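Local atomic coordinates of COG0546: Predicted phosphatases (PDB entry 2AH5), a protein that is of unknown function but belongs to the haloacid dehalogenase-like hydrolases and is probably a phosphatase. Residues A[154-167]-A[173-185]. Numbering follows the deposited sequence.
Sequences PEQAIIIGDTKFDM and TGIQKLAITWGFG
Ile159 and Leu178 lie at the middle of two neighbouring parallel strands, 157-161 and 176-180, which helix 164-173 joins as a beta-alpha-beta crossover in the Rossmann-like core of a haloacid dehalogenase-like hydrolase. Five backbone hydrogen bonds run from Gln176 N to Ala157 O at one end to Ile180 N to Gly161 O at the other; the shortest, Leu178 N to Ile159 O, measures 2.8 Å and arrives almost in line with the carbonyl.

The tight part illustrates how one sheet is packed on two faces. On one, Ile158 and Ile160 run beside Gln176 and Leu178; the side chains of Ile160 and Ile180 cross at about a right angle, their CG2 methyls touching at 3.7 Å, while helix 204-208 covers Ile160 and Leu178. On the other, CD1 of Ile175 reaches Ile159 CB at 3.7 Å, because chi1 of 65° sets CG1 between its backbone N and carbonyl carbon, while CG2 rests against Ala157 CB. Selenomethionine Met167, bent at chi2 and chi3, brings SE back from the crossover helix to 4.0 Å from Ala179 CB.

The end where the strands begin is the solvent side. Pro154 is partly exposed and Gly174 exposed, although Pro154 CB still comes within 3.2 Å of Thr173 O. A water lies very close to Glu155 O and Ala157 O, its proton assignment doubtful, and accepts weakly from Gln176 NE2, whose OE1 is hydrogen-bonded to Tyr208 OH. Lys177 NZ is hydrogen-bonded to the carbonyls of Gln194 and Tyr193.

Beyond the C-terminal strand ends, where this family places its active site, Asp162 reaches across to the 173-185 segment. Its OD1 is hydrogen-bonded to Thr14 OG1 of the probable DxDx(T/V) motif, and its OD2 accepts Phe184 N at 2.9 Å through the anti lone pair, the carboxylate and Phe184 ring planes 74° apart.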
loop_
_atom_site.group_PDB
_atom_site.type_symbol
_atom_site.label_atom_id
_atom_site.label_comp_id
_atom_site.label_asym_id
_atom_site.label_seq_id
_atom_site.Cartn_x
_atom_site.Cartn_y
_atom_site.Cartn_z
ATOM N N PRO A 154 1.286 -13.652 15.113
ATOM C CA PRO A 154 0.627 -13.384 13.829
ATOM C C PRO A 154 -0.907 -13.535 13.891
ATOM O O PRO A 154 -1.643 -12.806 13.222
ATOM C CB PRO A 154 1.233 -14.436 12.911
ATOM C CG PRO A 154 2.527 -14.781 13.518
ATOM C CD PRO A 154 2.313 -14.696 14.990
ATOM N N GLU A 155 -1.369 -14.452 14.739
ATOM C CA GLU A 155 -2.784 -14.729 14.925
ATOM C C GLU A 155 -3.577 -13.499 15.408
ATOM O O GLU A 155 -4.795 -13.402 15.201
ATOM C CB GLU A 155 -2.925 -15.908 15.895
ATOM C CG GLU A 155 -2.326 -17.244 15.364
ATOM C CD GLU A 155 -0.764 -17.341 15.321
ATOM O OE1 GLU A 155 -0.034 -16.720 16.111
ATOM O OE2 GLU A 155 -0.254 -18.084 14.469
ATOM N N GLN A 156 -2.872 -12.544 16.017
ATOM C CA GLN A 156 -3.491 -11.354 16.568
ATOM C C GLN A 156 -3.587 -10.185 15.578
ATOM O O GLN A 156 -4.094 -9.121 15.956
ATOM C CB GLN A 156 -2.713 -10.831 17.775
ATOM C CG GLN A 156 -2.649 -11.710 18.997
ATOM C CD GLN A 156 -1.733 -11.046 20.020
ATOM O OE1 GLN A 156 -0.550 -11.357 20.084
ATOM N NE2 GLN A 156 -2.257 -10.057 20.744
ATOM N N ALA A 157 -3.073 -10.352 14.350
ATOM C CA ALA A 157 -3.106 -9.254 13.384
ATOM C C ALA A 157 -3.899 -9.600 12.104
ATOM O O ALA A 157 -4.124 -10.778 11.787
ATOM C CB ALA A 157 -1.683 -8.803 13.032
ATOM N N ILE A 158 -4.303 -8.558 11.386
ATOM C CA ILE A 158 -4.929 -8.697 10.073
ATOM C C ILE A 158 -4.392 -7.540 9.247
ATOM O O ILE A 158 -4.147 -6.458 9.783
ATOM C CB ILE A 158 -6.499 -8.694 10.169
ATOM C CG1 ILE A 158 -7.172 -8.907 8.793
ATOM C CG2 ILE A 158 -7.049 -7.442 10.851
ATOM C CD1 ILE A 158 -8.639 -9.399 8.945
ATOM N N ILE A 159 -4.156 -7.770 7.960
ATOM C CA ILE A 159 -3.801 -6.664 7.050
ATOM C C ILE A 159 -4.989 -6.363 6.131
ATOM O O ILE A 159 -5.654 -7.288 5.595
ATOM C CB ILE A 159 -2.501 -6.944 6.257
ATOM C CG1 ILE A 159 -2.077 -5.711 5.446
ATOM C CG2 ILE A 159 -2.655 -8.227 5.372
ATOM C CD1 ILE A 159 -0.652 -5.814 4.890
ATOM N N ILE A 160 -5.281 -5.069 6.002
ATOM C CA ILE A 160 -6.292 -4.567 5.102
ATOM C C ILE A 160 -5.517 -4.044 3.904
ATOM O O ILE A 160 -4.718 -3.107 4.043
ATOM C CB ILE A 160 -7.103 -3.426 5.804
ATOM C CG1 ILE A 160 -7.772 -4.004 7.077
ATOM C CG2 ILE A 160 -8.066 -2.711 4.795
ATOM C CD1 ILE A 160 -8.777 -3.097 7.826
ATOM N N GLY A 161 -5.715 -4.672 2.746
ATOM C CA GLY A 161 -4.903 -4.343 1.575
ATOM C C GLY A 161 -5.571 -4.589 0.237
ATOM O O GLY A 161 -6.568 -5.324 0.165
ATOM N N ASP A 162 -5.015 -3.966 -0.810
ATOM C CA ASP A 162 -5.599 -3.979 -2.142
ATOM C C ASP A 162 -4.843 -4.789 -3.200
ATOM O O ASP A 162 -5.307 -4.847 -4.329
ATOM C CB ASP A 162 -5.821 -2.546 -2.672
ATOM C CG ASP A 162 -4.512 -1.807 -2.942
ATOM O OD1 ASP A 162 -3.637 -1.800 -2.055
ATOM O OD2 ASP A 162 -4.353 -1.265 -4.063
ATOM N N THR A 163 -3.711 -5.404 -2.855
ATOM C CA THR A 163 -2.895 -6.126 -3.850
ATOM C C THR A 163 -2.518 -7.564 -3.488
ATOM O O THR A 163 -2.540 -7.972 -2.307
ATOM C CB THR A 163 -1.554 -5.390 -4.145
ATOM O OG1 THR A 163 -0.676 -5.536 -3.023
ATOM C CG2 THR A 163 -1.749 -3.908 -4.472
ATOM N N LYS A 164 -2.091 -8.302 -4.518
ATOM C CA LYS A 164 -1.559 -9.650 -4.345
ATOM C C LYS A 164 -0.362 -9.650 -3.395
ATOM O O LYS A 164 -0.136 -10.623 -2.670
ATOM C CB LYS A 164 -1.171 -10.245 -5.712
ATOM C CG LYS A 164 -0.129 -9.437 -6.449
ATOM C CD LYS A 164 -0.052 -9.797 -7.931
ATOM C CE LYS A 164 0.809 -11.025 -8.143
ATOM N NZ LYS A 164 1.449 -11.036 -9.512
ATOM N N PHE A 165 0.414 -8.567 -3.394
ATOM C CA PHE A 165 1.570 -8.473 -2.476
ATOM C C PHE A 165 1.146 -8.453 -1.000
ATOM O O PHE A 165 1.796 -9.056 -0.161
ATOM C CB PHE A 165 2.440 -7.267 -2.839
ATOM C CG PHE A 165 2.848 -7.250 -4.287
ATOM C CD1 PHE A 165 3.983 -7.926 -4.701
ATOM C CD2 PHE A 165 2.086 -6.567 -5.234
ATOM C CE1 PHE A 165 4.368 -7.921 -6.061
ATOM C CE2 PHE A 165 2.457 -6.558 -6.582
ATOM C CZ PHE A 165 3.594 -7.252 -6.987
ATOM N N ASP A 166 0.035 -7.779 -0.708
ATOM C CA ASP A 166 -0.545 -7.771 0.639
ATOM C C ASP A 166 -1.047 -9.167 0.990
ATOM O O ASP A 166 -0.864 -9.621 2.095
ATOM C CB ASP A 166 -1.746 -6.807 0.693
ATOM C CG ASP A 166 -1.329 -5.342 0.581
ATOM O OD1 ASP A 166 -0.254 -4.981 1.103
ATOM O OD2 ASP A 166 -2.042 -4.566 -0.078
HETATM N N MSE A 167 -1.704 -9.833 0.035
HETATM C CA MSE A 167 -2.285 -11.150 0.312
HETATM C C MSE A 167 -1.172 -12.167 0.566
HETATM O O MSE A 167 -1.247 -12.955 1.511
HETATM C CB MSE A 167 -3.157 -11.634 -0.860
HETATM C CG MSE A 167 -4.306 -10.715 -1.261
HETATM SE SE MSE A 167 -5.669 -10.509 0.151
HETATM C CE MSE A 167 -4.965 -8.848 1.103
ATOM N N THR A 173 3.418 -14.629 6.585
ATOM C CA THR A 173 3.673 -14.241 7.974
ATOM C C THR A 173 2.654 -14.862 8.922
ATOM O O THR A 173 2.815 -14.811 10.137
ATOM C CB THR A 173 3.611 -12.708 8.136
ATOM O OG1 THR A 173 2.375 -12.235 7.603
ATOM C CG2 THR A 173 4.761 -12.037 7.418
ATOM N N GLY A 174 1.600 -15.456 8.370
ATOM C CA GLY A 174 0.553 -16.047 9.201
ATOM C C GLY A 174 -0.516 -15.105 9.763
ATOM O O GLY A 174 -1.274 -15.485 10.652
ATOM N N ILE A 175 -0.599 -13.876 9.258
ATOM C CA ILE A 175 -1.660 -12.974 9.758
ATOM C C ILE A 175 -2.888 -13.124 8.861
ATOM O O ILE A 175 -2.797 -13.668 7.752
ATOM C CB ILE A 175 -1.215 -11.481 9.817
ATOM C CG1 ILE A 175 -0.948 -10.939 8.408
ATOM C CG2 ILE A 175 0.054 -11.300 10.708
ATOM C CD1 ILE A 175 -0.772 -9.423 8.344
ATOM N N GLN A 176 -4.037 -12.645 9.320
ATOM C CA GLN A 176 -5.224 -12.717 8.481
ATOM C C GLN A 176 -5.134 -11.644 7.371
ATOM O O GLN A 176 -4.327 -10.717 7.454
ATOM C CB GLN A 176 -6.472 -12.516 9.310
ATOM C CG GLN A 176 -6.888 -13.744 10.158
ATOM C CD GLN A 176 -8.195 -13.507 10.848
ATOM O OE1 GLN A 176 -9.144 -13.008 10.236
ATOM N NE2 GLN A 176 -8.258 -13.831 12.138
ATOM N N LYS A 177 -5.958 -11.800 6.337
ATOM C CA LYS A 177 -5.942 -10.904 5.165
ATOM C C LYS A 177 -7.360 -10.493 4.831
ATOM O O LYS A 177 -8.262 -11.344 4.707
ATOM C CB LYS A 177 -5.231 -11.540 3.947
ATOM C CG LYS A 177 -5.218 -13.080 3.934
ATOM C CD LYS A 177 -4.701 -13.647 2.610
ATOM C CE LYS A 177 -4.192 -15.075 2.742
ATOM N NZ LYS A 177 -5.286 -16.077 3.023
ATOM N N LEU A 178 -7.542 -9.179 4.724
ATOM C CA LEU A 178 -8.811 -8.586 4.354
ATOM C C LEU A 178 -8.617 -7.830 3.037
ATOM O O LEU A 178 -7.908 -6.797 2.992
ATOM C CB LEU A 178 -9.291 -7.638 5.452
ATOM C CG LEU A 178 -10.770 -7.192 5.395
ATOM C CD1 LEU A 178 -11.209 -6.722 6.766
ATOM C CD2 LEU A 178 -11.060 -6.139 4.333
ATOM N N ALA A 179 -9.215 -8.356 1.967
ATOM C CA ALA A 179 -9.044 -7.773 0.630
ATOM C C ALA A 179 -9.993 -6.598 0.429
ATOM O O ALA A 179 -11.168 -6.685 0.771
ATOM C CB ALA A 179 -9.293 -8.830 -0.484
ATOM N N ILE A 180 -9.490 -5.523 -0.169
ATOM C CA ILE A 180 -10.354 -4.395 -0.525
ATOM C C ILE A 180 -10.277 -4.146 -2.020
ATOM O O ILE A 180 -9.221 -4.346 -2.637
ATOM C CB ILE A 180 -10.059 -3.119 0.313
ATOM C CG1 ILE A 180 -8.717 -2.445 -0.089
ATOM C CG2 ILE A 180 -10.221 -3.452 1.834
ATOM C CD1 ILE A 180 -8.855 -1.409 -1.248
ATOM N N THR A 181 -11.401 -3.741 -2.611
ATOM C CA THR A 181 -11.495 -3.698 -4.070
ATOM C C THR A 181 -11.755 -2.297 -4.627
ATOM O O THR A 181 -11.990 -2.155 -5.835
ATOM C CB THR A 181 -12.593 -4.663 -4.589
ATOM O OG1 THR A 181 -13.858 -4.224 -4.092
ATOM C CG2 THR A 181 -12.354 -6.095 -4.101
ATOM N N TRP A 182 -11.750 -1.284 -3.752
ATOM C CA TRP A 182 -11.913 0.125 -4.169
ATOM C C TRP A 182 -10.584 0.717 -4.651
ATOM O O TRP A 182 -10.522 1.893 -5.057
ATOM C CB TRP A 182 -12.508 0.989 -3.039
ATOM C CG TRP A 182 -11.618 1.177 -1.840
ATOM C CD1 TRP A 182 -10.490 1.960 -1.760
ATOM C CD2 TRP A 182 -11.798 0.600 -0.541
ATOM N NE1 TRP A 182 -9.958 1.895 -0.488
ATOM C CE2 TRP A 182 -10.731 1.058 0.276
ATOM C CE3 TRP A 182 -12.746 -0.272 0.010
ATOM C CZ2 TRP A 182 -10.580 0.664 1.609
ATOM C CZ3 TRP A 182 -12.595 -0.664 1.344
ATOM C CH2 TRP A 182 -11.527 -0.193 2.130
ATOM N N GLY A 183 -9.528 -0.091 -4.591
ATOM C CA GLY A 183 -8.163 0.387 -4.834
ATOM C C GLY A 183 -7.555 -0.083 -6.136
ATOM O O GLY A 183 -8.251 -0.206 -7.156
ATOM N N PHE A 184 -6.259 -0.365 -6.096
ATOM C CA PHE A 184 -5.494 -0.529 -7.333
ATOM C C PHE A 184 -5.439 -1.964 -7.846
ATOM O O PHE A 184 -5.426 -2.175 -9.059
ATOM C CB PHE A 184 -4.099 0.122 -7.222
ATOM C CG PHE A 184 -4.140 1.580 -6.809
ATOM C CD1 PHE A 184 -5.224 2.393 -7.159
ATOM C CD2 PHE A 184 -3.086 2.141 -6.099
ATOM C CE1 PHE A 184 -5.268 3.735 -6.780
ATOM C CE2 PHE A 184 -3.113 3.487 -5.726
ATOM C CZ PHE A 184 -4.215 4.277 -6.051
ATOM N N GLY A 185 -5.457 -2.940 -6.936
ATOM C CA GLY A 185 -5.453 -4.337 -7.329
ATOM C C GLY A 185 -6.825 -4.781 -7.803
ATOM O O GLY A 185 -7.850 -4.209 -7.398
HETATM O O HOH W 1 -5.072 -13.059 12.730
#